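Local structure of oligogalacturonate lyase (Vibrio parahaemolyticus RIMD 2210633, 3C5M) at residues 168-173 against 219-224; 244-247 against 252-255; 116-121 against 178-183; 95-100 against 105-110; 62-67 against 86-91. The protein binds a manganese ion and probably cleaves oligogalacturonides by a lyase reaction, its chain being folded as a seven-bladed beta-propeller. All coordinates share one frame; numbering follows the deposited sequence.

Contact 1: residues 168-173 against 219-224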
# COMPACT_ATOMS: atom_id res chain seq x y z
N CYS A 168 18.89 -7.81 8.78
CA CYS A 168 17.86 -7.90 7.75
C CYS A 168 18.50 -7.84 6.37
O CYS A 168 19.55 -7.23 6.19
CB CYS A 168 16.88 -6.74 7.87
SG CYS A 168 15.97 -6.70 9.41
N ARG A 169 17.85 -8.45 5.39
CA ARG A 169 18.38 -8.42 4.04
C ARG A 169 17.28 -8.05 3.05
O ARG A 169 16.13 -8.47 3.19
CB ARG A 169 18.97 -9.78 3.67
CG ARG A 169 17.95 -10.91 3.64
CD ARG A 169 18.60 -12.20 3.20
NE ARG A 169 17.64 -13.28 3.05
CZ ARG A 169 17.94 -14.48 2.55
NH1 ARG A 169 19.18 -14.76 2.16
NH2 ARG A 169 16.99 -15.41 2.44
N LEU A 170 17.66 -7.27 2.06
CA LEU A 170 16.77 -6.84 1.00
C LEU A 170 17.05 -7.78 -0.19
O LEU A 170 18.06 -7.63 -0.86
CB LEU A 170 17.09 -5.39 0.63
CG LEU A 170 16.07 -4.59 -0.17
CD1 LEU A 170 16.60 -3.19 -0.45
CD2 LEU A 170 15.76 -5.30 -1.46
N ILE A 171 16.15 -8.74 -0.43
CA ILE A 171 16.34 -9.70 -1.52
C ILE A 171 15.53 -9.42 -2.77
O ILE A 171 14.58 -8.65 -2.76
CB ILE A 171 16.02 -11.14 -1.07
CG1 ILE A 171 14.53 -11.27 -0.75
CG2 ILE A 171 16.88 -11.52 0.13
CD1 ILE A 171 14.10 -12.67 -0.33
N LYS A 172 15.92 -10.08 -3.85
CA LYS A 172 15.26 -9.94 -5.13
C LYS A 172 15.08 -11.35 -5.67
O LYS A 172 16.02 -12.14 -5.68
CB LYS A 172 16.14 -9.12 -6.07
CG LYS A 172 15.67 -9.08 -7.51
CD LYS A 172 16.59 -8.22 -8.37
CE LYS A 172 18.00 -8.79 -8.47
NZ LYS A 172 18.04 -10.13 -9.14
N VAL A 173 13.87 -11.66 -6.10
CA VAL A 173 13.55 -12.98 -6.62
C VAL A 173 13.14 -12.89 -8.08
O VAL A 173 12.51 -11.91 -8.50
CB VAL A 173 12.41 -13.62 -5.80
CG1 VAL A 173 12.05 -14.99 -6.35
CG2 VAL A 173 12.83 -13.73 -4.34
N TRP A 219 15.82 5.79 1.93
CA TRP A 219 16.99 5.18 1.31
C TRP A 219 16.77 4.70 -0.11
O TRP A 219 15.63 4.44 -0.52
CB TRP A 219 17.51 4.02 2.16
CG TRP A 219 18.19 4.45 3.40
CD1 TRP A 219 17.61 4.68 4.61
CD2 TRP A 219 19.58 4.71 3.55
NE1 TRP A 219 18.57 5.05 5.52
CE2 TRP A 219 19.79 5.08 4.90
CE3 TRP A 219 20.68 4.67 2.69
CZ2 TRP A 219 21.05 5.41 5.39
CZ3 TRP A 219 21.93 4.99 3.18
CH2 TRP A 219 22.10 5.35 4.52
N LEU A 220 17.87 4.57 -0.85
CA LEU A 220 17.86 4.12 -2.24
C LEU A 220 19.11 3.28 -2.50
O LEU A 220 20.14 3.49 -1.87
CB LEU A 220 17.84 5.34 -3.19
CG LEU A 220 16.71 5.42 -4.21
CD1 LEU A 220 15.37 5.41 -3.48
CD2 LEU A 220 16.84 6.69 -5.06
N VAL A 221 19.02 2.33 -3.41
CA VAL A 221 20.16 1.47 -3.72
C VAL A 221 19.92 0.83 -5.08
O VAL A 221 18.78 0.55 -5.44
CB VAL A 221 20.34 0.37 -2.66
CG1 VAL A 221 19.08 -0.47 -2.56
CG2 VAL A 221 21.52 -0.50 -3.02
N ASN A 222 20.98 0.59 -5.85
CA ASN A 222 20.81 -0.02 -7.16
C ASN A 222 20.56 -1.51 -7.10
O ASN A 222 20.88 -2.16 -6.12
CB ASN A 222 22.00 0.28 -8.05
CG ASN A 222 22.05 1.73 -8.44
OD1 ASN A 222 22.76 2.51 -7.81
ND2 ASN A 222 21.29 2.10 -9.46
N GLU A 223 20.00 -2.05 -8.17
CA GLU A 223 19.69 -3.46 -8.19
C GLU A 223 20.92 -4.33 -7.99
O GLU A 223 20.83 -5.38 -7.35
CB GLU A 223 19.01 -3.83 -9.49
CG GLU A 223 18.47 -5.23 -9.47
CD GLU A 223 17.59 -5.51 -10.65
OE1 GLU A 223 17.15 -6.67 -10.82
OE2 GLU A 223 17.32 -4.56 -11.42
N ASP A 224 22.06 -3.88 -8.51
CA ASP A 224 23.31 -4.63 -8.38
C ASP A 224 23.80 -4.67 -6.93
O ASP A 224 24.60 -5.53 -6.56
CB ASP A 224 24.38 -4.01 -9.27
CG ASP A 224 24.84 -2.65 -8.77
OD1 ASP A 224 23.99 -1.73 -8.67
OD2 ASP A 224 26.04 -2.49 -8.48
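Glu223 OE1 collects several partners: Lys172 across the contact, Lys138 through a further salt bridge, and Tyr195 OH through a weak hydrogen bond. The link to Lys172 is long, with NZ 3.9 Å from Glu223 OE1, so it is better read as an electrostatic attraction than as a close ion pair. The torsions show how the two chains come together. Lys172 leaves its strand with CG anti to the backbone N (chi1 171°) and then bends at chi3 and chi4, whereas Glu223 runs out extended beyond CG. The two side chains cross at about a right angle, and the Glu223 methylene lies against the lysine shaft, CG being 3.7 Å from Lys172 CD. Lys172 NZ has a nearer acceptor, Glu181 OE1 at 3.0 Å, on the neighbouring strand of its own sheet.

Two residues earlier on each segment is a small apolar touch, Leu170 CD1 to Val221 CG1 at 4.2 Å. Both side chains also pack on Phe205, so the direct meeting is one edge of a shared buried cluster. With CA atoms of Leu170 and Val221 10.1 Å apart, the backbones do not pair: strands 168-174 and 219-222 belong to successive four-stranded blades of the propeller. The chemistry implies an apolar seam between blades finished by a partly exposed charge network, where Glu223 faces two lysines and Lys172 two glutamates, so their charges probably offset one another.

Contact 2: residues 244-247 against 252-255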
# COMPACT_ATOMS: atom_id res chain seq x y z
N PHE A 244 6.54 6.99 -1.06
CA PHE A 244 5.98 6.11 -2.07
C PHE A 244 6.36 6.60 -3.47
O PHE A 244 6.39 7.80 -3.74
CB PHE A 244 4.46 6.02 -1.90
CG PHE A 244 3.73 7.27 -2.32
CD1 PHE A 244 3.28 7.42 -3.62
CD2 PHE A 244 3.50 8.30 -1.40
CE1 PHE A 244 2.61 8.58 -4.02
CE2 PHE A 244 2.84 9.46 -1.78
CZ PHE A 244 2.39 9.60 -3.09
N TRP A 245 6.67 5.67 -4.36
CA TRP A 245 7.03 6.00 -5.72
C TRP A 245 5.78 6.48 -6.42
O TRP A 245 4.70 5.93 -6.21
CB TRP A 245 7.56 4.76 -6.45
CG TRP A 245 8.98 4.42 -6.17
CD1 TRP A 245 9.45 3.25 -5.67
CD2 TRP A 245 10.11 5.26 -6.38
NE1 TRP A 245 10.82 3.30 -5.55
CE2 TRP A 245 11.25 4.53 -5.98
CE3 TRP A 245 10.27 6.56 -6.87
CZ2 TRP A 245 12.55 5.06 -6.05
CZ3 TRP A 245 11.56 7.09 -6.94
CH2 TRP A 245 12.68 6.34 -6.54
N ILE A 246 5.92 7.51 -7.23
CA ILE A 246 4.77 7.97 -7.99
C ILE A 246 4.70 6.97 -9.14
O ILE A 246 5.71 6.66 -9.75
CB ILE A 246 5.00 9.37 -8.52
CG1 ILE A 246 5.11 10.33 -7.34
CG2 ILE A 246 3.87 9.76 -9.46
CD1 ILE A 246 5.30 11.76 -7.74
N PRO A 247 3.51 6.42 -9.41
CA PRO A 247 3.28 5.43 -10.47
C PRO A 247 4.16 5.51 -11.73
O PRO A 247 4.74 4.51 -12.15
CB PRO A 247 1.79 5.60 -10.77
CG PRO A 247 1.24 5.84 -9.41
CD PRO A 247 2.23 6.84 -8.82
N MSE A 252 10.05 10.30 -5.93
CA MSE A 252 9.73 9.63 -4.67
C MSE A 252 9.02 10.66 -3.80
O MSE A 252 9.65 11.55 -3.26
CB MSE A 252 11.01 9.19 -3.96
CG MSE A 252 10.81 8.59 -2.57
SE MSE A 252 10.01 6.82 -2.58
CE MSE A 252 11.63 5.73 -2.63
N ALA A 253 7.70 10.54 -3.68
CA ALA A 253 6.94 11.48 -2.86
C ALA A 253 6.89 11.05 -1.40
O ALA A 253 6.82 9.85 -1.10
CB ALA A 253 5.52 11.63 -3.40
N TYR A 254 6.95 12.02 -0.50
CA TYR A 254 6.86 11.74 0.93
C TYR A 254 6.37 12.95 1.72
O TYR A 254 6.11 14.01 1.16
CB TYR A 254 8.21 11.27 1.47
CG TYR A 254 9.30 12.30 1.38
CD1 TYR A 254 10.02 12.50 0.20
CD2 TYR A 254 9.57 13.14 2.47
CE1 TYR A 254 10.98 13.50 0.11
CE2 TYR A 254 10.52 14.14 2.39
CZ TYR A 254 11.22 14.32 1.20
OH TYR A 254 12.14 15.34 1.12
N VAL A 255 6.22 12.77 3.03
CA VAL A 255 5.75 13.82 3.91
C VAL A 255 6.76 14.09 5.01
O VAL A 255 7.28 13.17 5.64
CB VAL A 255 4.42 13.43 4.57
CG1 VAL A 255 3.96 14.52 5.52
CG2 VAL A 255 3.37 13.16 3.50
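The beta hairpin of strands 238-245 and 252-258, the first two strands of one propeller blade, joins Phe244 and Trp245 to Ala253 and Met252 next to its turn. Its register is fixed by the antiparallel hydrogen-bonded pair Phe244-Ala253: Phe244 N donates to Ala253 O at 2.9 Å, nearly in line with that carbonyl, and Ala253 N returns a bond to Phe244 O at 3.0 Å. Trp245 and Met252 follow as a non-hydrogen-bonded pair.

The two faces of the hairpin differ. On that of Phe244, the ring sits over Ala253, whose CB makes a CH-pi contact 4.1 Å from the ring centroid; Ile246 CG1 adds to the same methyl at 4.2 Å. This face packs on strand 285-290 of the next blade, and the Phe244 side chain is about 8 Å from that of His287, a manganese ligand, so the contact borders the metal region without supplying a ligand.

On the other face Met252, a selenomethionine, folds over the indole, while Trp245 NE1 is bonded to Ile194 O in the preceding blade. Bends at chi2 (72°) and chi3 (91°) bring SE over the ring face, a Met-aromatic contact: SE stands 4.2 Å from the centroid of the Trp245 six-membered ring, and CE 3.8 Å from that same centroid.

Contact 3: residues 116-121 against 178-183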
# COMPACT_ATOMS: atom_id res chain seq x y z
N VAL A 116 3.79 -21.76 -6.75
CA VAL A 116 4.59 -21.18 -5.68
C VAL A 116 5.92 -20.77 -6.32
O VAL A 116 6.70 -21.60 -6.76
CB VAL A 116 4.77 -22.18 -4.53
CG1 VAL A 116 4.76 -23.60 -5.07
CG2 VAL A 116 6.05 -21.88 -3.77
N ILE A 117 6.16 -19.47 -6.39
CA ILE A 117 7.36 -18.95 -7.02
C ILE A 117 8.54 -18.81 -6.07
O ILE A 117 9.68 -18.65 -6.52
CB ILE A 117 7.08 -17.61 -7.68
CG1 ILE A 117 6.60 -16.64 -6.61
CG2 ILE A 117 6.02 -17.75 -8.76
CD1 ILE A 117 6.38 -15.23 -7.12
N TYR A 118 8.30 -18.84 -4.76
CA TYR A 118 9.39 -18.74 -3.80
C TYR A 118 8.96 -19.11 -2.40
O TYR A 118 7.86 -18.77 -1.98
CB TYR A 118 9.97 -17.32 -3.79
CG TYR A 118 10.90 -17.04 -2.63
CD1 TYR A 118 10.57 -16.11 -1.65
CD2 TYR A 118 12.12 -17.72 -2.49
CE1 TYR A 118 11.41 -15.85 -0.56
CE2 TYR A 118 12.97 -17.47 -1.41
CZ TYR A 118 12.61 -16.53 -0.45
OH TYR A 118 13.44 -16.28 0.62
N THR A 119 9.81 -19.82 -1.66
CA THR A 119 9.46 -20.22 -0.30
C THR A 119 10.56 -19.83 0.67
O THR A 119 11.62 -20.45 0.68
CB THR A 119 9.22 -21.75 -0.20
OG1 THR A 119 8.12 -22.13 -1.03
CG2 THR A 119 8.93 -22.13 1.24
N VAL A 120 10.31 -18.82 1.50
CA VAL A 120 11.29 -18.34 2.47
C VAL A 120 12.06 -19.48 3.13
O VAL A 120 11.49 -20.51 3.45
CB VAL A 120 10.63 -17.50 3.58
CG1 VAL A 120 9.57 -18.31 4.31
CG2 VAL A 120 11.68 -17.00 4.55
N ASP A 121 13.36 -19.27 3.33
CA ASP A 121 14.18 -20.30 3.95
C ASP A 121 14.08 -20.34 5.46
O ASP A 121 13.94 -19.31 6.11
CB ASP A 121 15.64 -20.11 3.55
CG ASP A 121 16.53 -21.21 4.10
OD1 ASP A 121 16.88 -21.15 5.30
OD2 ASP A 121 16.86 -22.15 3.32
N GLY A 178 13.13 -18.31 -10.01
CA GLY A 178 12.79 -18.56 -8.62
C GLY A 178 14.01 -18.41 -7.74
O GLY A 178 13.95 -18.67 -6.53
N GLU A 179 15.11 -17.99 -8.34
CA GLU A 179 16.37 -17.79 -7.64
C GLU A 179 16.41 -16.45 -6.90
O GLU A 179 16.02 -15.43 -7.46
CB GLU A 179 17.54 -17.86 -8.63
CG GLU A 179 17.85 -19.26 -9.18
CD GLU A 179 18.51 -20.18 -8.15
OE1 GLU A 179 19.62 -19.86 -7.67
OE2 GLU A 179 17.91 -21.24 -7.84
N LEU A 180 16.88 -16.45 -5.65
CA LEU A 180 16.95 -15.21 -4.89
C LEU A 180 18.34 -14.61 -5.02
O LEU A 180 19.31 -15.31 -5.28
CB LEU A 180 16.64 -15.43 -3.41
CG LEU A 180 17.67 -16.18 -2.57
CD1 LEU A 180 17.21 -16.19 -1.12
CD2 LEU A 180 17.87 -17.61 -3.09
N GLU A 181 18.43 -13.31 -4.82
CA GLU A 181 19.70 -12.62 -4.93
C GLU A 181 19.75 -11.49 -3.91
O GLU A 181 19.07 -10.48 -4.06
CB GLU A 181 19.84 -12.06 -6.33
CG GLU A 181 21.21 -11.54 -6.65
CD GLU A 181 21.26 -10.87 -8.00
OE1 GLU A 181 20.80 -9.71 -8.11
OE2 GLU A 181 21.73 -11.52 -8.96
N VAL A 182 20.55 -11.66 -2.86
CA VAL A 182 20.65 -10.63 -1.83
C VAL A 182 21.30 -9.37 -2.40
O VAL A 182 22.48 -9.37 -2.70
CB VAL A 182 21.49 -11.11 -0.63
CG1 VAL A 182 21.56 -10.02 0.42
CG2 VAL A 182 20.88 -12.36 -0.04
N ILE A 183 20.53 -8.29 -2.56
CA ILE A 183 21.10 -7.06 -3.12
C ILE A 183 21.59 -6.09 -2.05
O ILE A 183 22.20 -5.08 -2.37
CB ILE A 183 20.10 -6.31 -4.03
CG1 ILE A 183 18.91 -5.81 -3.23
CG2 ILE A 183 19.61 -7.21 -5.15
CD1 ILE A 183 17.84 -5.20 -4.11
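The Tyr118 ring has the backbone N of Val120 over one face, 3.7 Å above its plane and displaced toward the rim, while Leu180 reaches it from across the contact at an oblique angle. Only the CD1 branch of Leu180 arrives, 4.2 Å from Tyr118 OH and 4.4 Å from Tyr118 CE2, which marks a light apolar touch. Tyr118 is directed there by its first torsion, which sets CG anti to the backbone N (chi1 168°). The hydroxyl itself is engaged by Glu143 OE2, in the second strand of the blade that holds Leu180, so the polar end of the ring is fixed by that blade as well.

One residue before Tyr118, the meeting is between main chains: Ile117 O lies 3.8 Å from Gly178 CA, and no hydrogen bond crosses. Gly178 has a positive phi of 91°, a conformation suited to glycine, and lies in the turn that leads from strand 168-174 to strand 180-186. The Ile117 side chain touches Leu139 and Ile175 of the blade that carries Gly178. Strands 114-119 and 180-186 are each the last strand of a four-stranded antiparallel sheet. The arrangement is thus a surface contact between the outer strands of consecutive blades of the beta-propeller, remote from the manganese site.

Contact 4: residues 95-100 against 105-110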
# COMPACT_ATOMS: atom_id res chain seq x y z
N PHE A 95 -2.23 -12.53 -10.59
CA PHE A 95 -1.99 -11.67 -9.43
C PHE A 95 -1.10 -12.46 -8.49
O PHE A 95 -1.02 -13.68 -8.61
CB PHE A 95 -3.31 -11.22 -8.75
CG PHE A 95 -3.79 -12.11 -7.64
CD1 PHE A 95 -4.47 -13.30 -7.92
CD2 PHE A 95 -3.57 -11.76 -6.30
CE1 PHE A 95 -4.92 -14.13 -6.89
CE2 PHE A 95 -4.02 -12.58 -5.26
CZ PHE A 95 -4.70 -13.77 -5.55
N PHE A 96 -0.40 -11.77 -7.60
CA PHE A 96 0.51 -12.43 -6.66
C PHE A 96 0.10 -12.15 -5.22
O PHE A 96 -0.42 -11.07 -4.91
CB PHE A 96 1.95 -11.92 -6.83
CG PHE A 96 2.56 -12.22 -8.16
CD1 PHE A 96 2.10 -11.59 -9.32
CD2 PHE A 96 3.62 -13.12 -8.26
CE1 PHE A 96 2.70 -11.84 -10.56
CE2 PHE A 96 4.23 -13.38 -9.49
CZ PHE A 96 3.77 -12.74 -10.65
N TYR A 97 0.36 -13.12 -4.34
CA TYR A 97 0.06 -12.94 -2.93
C TYR A 97 0.87 -13.93 -2.12
O TYR A 97 1.38 -14.89 -2.66
CB TYR A 97 -1.43 -13.14 -2.66
CG TYR A 97 -1.85 -14.58 -2.56
CD1 TYR A 97 -1.97 -15.36 -3.72
CD2 TYR A 97 -2.14 -15.17 -1.32
CE1 TYR A 97 -2.39 -16.70 -3.64
CE2 TYR A 97 -2.56 -16.50 -1.23
CZ TYR A 97 -2.68 -17.26 -2.40
OH TYR A 97 -3.08 -18.57 -2.32
N VAL A 98 0.98 -13.68 -0.82
CA VAL A 98 1.72 -14.56 0.07
C VAL A 98 0.78 -15.35 0.97
O VAL A 98 -0.13 -14.79 1.59
CB VAL A 98 2.69 -13.76 0.95
CG1 VAL A 98 3.39 -14.69 1.93
CG2 VAL A 98 3.69 -13.03 0.09
N LYS A 99 1.02 -16.65 1.05
CA LYS A 99 0.18 -17.51 1.87
C LYS A 99 1.01 -18.14 2.98
O LYS A 99 2.13 -18.59 2.75
CB LYS A 99 -0.46 -18.62 1.01
CG LYS A 99 -1.60 -19.36 1.73
CD LYS A 99 -2.08 -20.57 0.98
CE LYS A 99 -3.60 -20.62 0.87
NZ LYS A 99 -4.11 -19.49 0.03
N ASN A 100 0.44 -18.17 4.18
CA ASN A 100 1.09 -18.75 5.36
C ASN A 100 2.41 -18.13 5.67
O ASN A 100 3.23 -18.73 6.35
CB ASN A 100 1.24 -20.25 5.17
CG ASN A 100 -0.09 -20.93 4.96
OD1 ASN A 100 -0.27 -21.69 4.02
ND2 ASN A 100 -1.03 -20.64 5.85
N MSE A 105 2.95 -16.72 -3.93
CA MSE A 105 2.14 -17.38 -4.95
C MSE A 105 1.84 -16.53 -6.17
O MSE A 105 1.74 -15.32 -6.08
CB MSE A 105 0.79 -17.80 -4.37
CG MSE A 105 0.89 -18.48 -3.06
SE MSE A 105 1.85 -20.15 -3.21
CE MSE A 105 0.65 -21.03 -4.53
N LYS A 106 1.68 -17.20 -7.30
CA LYS A 106 1.34 -16.55 -8.54
C LYS A 106 0.09 -17.27 -9.00
O LYS A 106 0.10 -18.50 -9.16
CB LYS A 106 2.44 -16.72 -9.59
CG LYS A 106 2.17 -15.91 -10.83
CD LYS A 106 3.01 -16.38 -11.97
CE LYS A 106 2.75 -15.57 -13.22
NZ LYS A 106 3.42 -16.20 -14.38
N VAL A 107 -0.98 -16.53 -9.23
CA VAL A 107 -2.26 -17.12 -9.63
C VAL A 107 -2.78 -16.68 -10.99
O VAL A 107 -2.96 -15.49 -11.23
CB VAL A 107 -3.36 -16.78 -8.60
CG1 VAL A 107 -4.62 -17.55 -8.94
CG2 VAL A 107 -2.87 -17.06 -7.20
N ASP A 108 -3.06 -17.63 -11.87
CA ASP A 108 -3.59 -17.31 -13.19
C ASP A 108 -5.03 -16.82 -12.97
O ASP A 108 -5.86 -17.54 -12.43
CB ASP A 108 -3.59 -18.56 -14.07
CG ASP A 108 -3.91 -18.27 -15.53
OD1 ASP A 108 -4.94 -17.61 -15.79
OD2 ASP A 108 -3.15 -18.72 -16.42
N LEU A 109 -5.33 -15.58 -13.39
CA LEU A 109 -6.66 -15.02 -13.20
C LEU A 109 -7.73 -15.68 -14.06
O LEU A 109 -8.92 -15.41 -13.90
CB LEU A 109 -6.64 -13.53 -13.49
CG LEU A 109 -5.89 -12.75 -12.45
CD1 LEU A 109 -5.85 -11.27 -12.83
CD2 LEU A 109 -6.58 -12.95 -11.11
N GLU A 110 -7.28 -16.54 -14.97
CA GLU A 110 -8.17 -17.24 -15.88
C GLU A 110 -8.45 -18.64 -15.37
O GLU A 110 -9.58 -18.95 -14.99
CB GLU A 110 -7.54 -17.31 -17.26
CG GLU A 110 -8.29 -16.58 -18.36
CD GLU A 110 -9.48 -17.39 -18.89
OE1 GLU A 110 -10.40 -17.70 -18.10
OE2 GLU A 110 -9.47 -17.70 -20.11
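Phe95, Tyr97, Met105 and Val107 make the dense side of this contact. The Phe95 ring lies alongside Val107, CE1 to CB 3.5 Å, and Leu109 CD2 meets it from the turn beyond at 3.8 Å from Phe95 CD1. Tyr97 receives two partners on different aspects of its ring: Met105 CG is over one face, 4.1 Å from the Tyr97 centroid, while Val107 CG2 comes in at the edge, 3.6 Å from Tyr97 CE1.

These side chains stand on one face of a beta hairpin, strands 94-99 and 103-108, the second and third strands of a propeller blade. Two hydrogen-bonded pairs, Phe95-Val107 and Tyr97-Met105, bracket the non-hydrogen-bonded pair Phe96-Lys106; the bond from Val107 N to Phe95 O is 2.9 Å long and nearly straight at 168°.

The Phe96 face is sparser across the hairpin. Lys106, extended with CG anti to the backbone N (chi1 -173°), lays CG over the ring, 3.8 Å from the Phe96 centroid, and carries its ammonium away from strand 94-99. Looser still is the far end of the strand, where Lys99 CB is 4.3 Å from Met105 CG and Lys99 NZ turns back to donate to Tyr97 OH, with Asp81 as its salt-bridge partner and Glu114 as a further partner of the tyrosine hydroxyl.

Contact 5: residues 62-67 against 86-91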
# COMPACT_ATOMS: atom_id res chain seq x y z
N TYR A 62 -9.02 -13.92 -1.54
CA TYR A 62 -8.99 -12.95 -2.64
C TYR A 62 -10.09 -13.15 -3.67
O TYR A 62 -10.40 -14.28 -4.07
CB TYR A 62 -7.65 -13.02 -3.37
CG TYR A 62 -6.56 -12.23 -2.72
CD1 TYR A 62 -6.54 -10.84 -2.80
CD2 TYR A 62 -5.55 -12.86 -2.02
CE1 TYR A 62 -5.53 -10.10 -2.21
CE2 TYR A 62 -4.54 -12.14 -1.43
CZ TYR A 62 -4.53 -10.77 -1.53
OH TYR A 62 -3.47 -10.06 -0.99
N TYR A 63 -10.66 -12.04 -4.12
CA TYR A 63 -11.71 -12.11 -5.14
C TYR A 63 -11.35 -11.17 -6.28
O TYR A 63 -10.50 -10.29 -6.13
CB TYR A 63 -13.06 -11.73 -4.52
CG TYR A 63 -13.62 -12.78 -3.56
CD1 TYR A 63 -14.58 -13.71 -3.98
CD2 TYR A 63 -13.15 -12.88 -2.24
CE1 TYR A 63 -15.05 -14.70 -3.12
CE2 TYR A 63 -13.60 -13.87 -1.37
CZ TYR A 63 -14.55 -14.78 -1.82
OH TYR A 63 -14.98 -15.78 -0.97
N LEU A 64 -11.96 -11.38 -7.44
CA LEU A 64 -11.76 -10.51 -8.58
C LEU A 64 -13.18 -10.07 -8.91
O LEU A 64 -14.01 -10.90 -9.27
CB LEU A 64 -11.17 -11.25 -9.79
CG LEU A 64 -10.79 -10.30 -10.94
CD1 LEU A 64 -9.59 -9.48 -10.52
CD2 LEU A 64 -10.49 -11.09 -12.20
N LEU A 65 -13.45 -8.79 -8.75
CA LEU A 65 -14.77 -8.24 -9.01
C LEU A 65 -14.84 -7.65 -10.40
O LEU A 65 -13.92 -6.95 -10.83
CB LEU A 65 -15.10 -7.15 -7.99
CG LEU A 65 -16.43 -6.40 -8.17
CD1 LEU A 65 -17.58 -7.38 -8.11
CD2 LEU A 65 -16.59 -5.32 -7.10
N ASN A 66 -15.93 -7.95 -11.10
CA ASN A 66 -16.18 -7.44 -12.44
C ASN A 66 -17.11 -6.23 -12.24
O ASN A 66 -18.31 -6.38 -12.06
CB ASN A 66 -16.87 -8.52 -13.28
CG ASN A 66 -16.82 -8.24 -14.78
OD1 ASN A 66 -16.96 -9.16 -15.59
ND2 ASN A 66 -16.65 -6.97 -15.16
N LEU A 67 -16.54 -5.03 -12.26
CA LEU A 67 -17.32 -3.83 -12.07
C LEU A 67 -18.54 -3.71 -12.98
O LEU A 67 -19.56 -3.15 -12.58
CB LEU A 67 -16.41 -2.60 -12.23
CG LEU A 67 -15.62 -2.13 -10.99
CD1 LEU A 67 -15.23 -3.29 -10.11
CD2 LEU A 67 -14.40 -1.36 -11.44
N GLY A 86 -1.38 -8.44 -1.77
CA GLY A 86 -1.73 -8.90 -3.11
C GLY A 86 -1.77 -7.83 -4.17
O GLY A 86 -2.05 -6.66 -3.88
N PHE A 87 -1.48 -8.22 -5.41
CA PHE A 87 -1.51 -7.27 -6.53
C PHE A 87 -1.63 -7.97 -7.88
O PHE A 87 -1.26 -9.14 -8.03
CB PHE A 87 -0.26 -6.38 -6.51
CG PHE A 87 1.00 -7.09 -6.86
CD1 PHE A 87 1.44 -7.17 -8.18
CD2 PHE A 87 1.76 -7.70 -5.88
CE1 PHE A 87 2.61 -7.87 -8.51
CE2 PHE A 87 2.93 -8.40 -6.20
CZ PHE A 87 3.36 -8.48 -7.52
N ILE A 88 -2.16 -7.23 -8.85
CA ILE A 88 -2.34 -7.75 -10.21
C ILE A 88 -1.09 -7.51 -11.06
O ILE A 88 -0.41 -6.50 -10.90
CB ILE A 88 -3.58 -7.10 -10.87
CG1 ILE A 88 -4.85 -7.51 -10.09
CG2 ILE A 88 -3.70 -7.52 -12.31
CD1 ILE A 88 -6.14 -6.91 -10.60
N SER A 89 -0.76 -8.47 -11.92
CA SER A 89 0.41 -8.39 -12.80
C SER A 89 0.23 -7.27 -13.82
O SER A 89 -0.87 -6.77 -14.01
CB SER A 89 0.60 -9.71 -13.54
OG SER A 89 -0.46 -9.96 -14.47
N THR A 90 1.32 -6.88 -14.48
CA THR A 90 1.26 -5.83 -15.48
C THR A 90 0.46 -6.28 -16.69
O THR A 90 -0.31 -5.50 -17.26
CB THR A 90 2.67 -5.43 -15.94
OG1 THR A 90 3.45 -5.07 -14.80
CG2 THR A 90 2.62 -4.27 -16.91
N ASP A 91 0.63 -7.54 -17.08
CA ASP A 91 -0.08 -8.13 -18.22
C ASP A 91 -1.51 -8.46 -17.83
O ASP A 91 -2.30 -8.87 -18.66
CB ASP A 91 0.64 -9.41 -18.72
CG ASP A 91 0.72 -10.51 -17.65
OD1 ASP A 91 1.21 -10.24 -16.53
OD2 ASP A 91 0.32 -11.65 -17.95
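The backbones at Tyr62-Gly86 and Leu64-Ile88 stand well apart, with CA-CA distances of 8.3 Å and 10.0 Å, so side chains must bridge the gap between two sheets. This is a junction between propeller blades: strand 61-66 lies within one blade, and strand 87-88 opens the next at the edge of its sheet.

Tyr62 does most of the bridging. Its CG is set beside the backbone N, anti to the carbonyl carbon (chi1 -83°), and the ring leans across until its phenol end meets the main chain of Gly86, CZ lying 3.7 Å from Gly86 CA. Gly86 N donates to Tyr62 OH at 2.8 Å, but the bond is bent to 127° at the hydrogen and counts as weak. The same hydroxyl is bonded to Asn82 O, so two main-chain groups of the segment leading into strand 87-88 meet the buried oxygen, one of them weakly. The ring also meets those of Phe95 and Tyr97, steeply inclined to both, and its side chain is about 11 Å from those of the manganese ligands Gln350 and His355.

The second bridge is purely apolar. Leu64 and Ile88, both buried, approach through their terminal methyls alone, Leu64 CD1 lying 4.3 Å from Ile88 CD1.

Read from the N terminus, contact 5 comes first, spanning the passage from strand 61-66 into the next blade. Contact 4 closes a short hairpin within that blade, and the two touch where strands 87-88 and 94-99 pair. Contact 3 then joins this blade's outer strand to that of the following one, leaning on contact 4 through Ile117 and Phe96. Its segments alternate with those of contact 1, so these two long closures cross; contact 1 carries the connection on to the blade beginning at strand 190-196. Contact 2, another hairpin, follows in series and touches contact 1 through Leu220. None nests in another: contacts 5, 3 and 1 link four successive blades, while contacts 4 and 2 hold hairpins within blades.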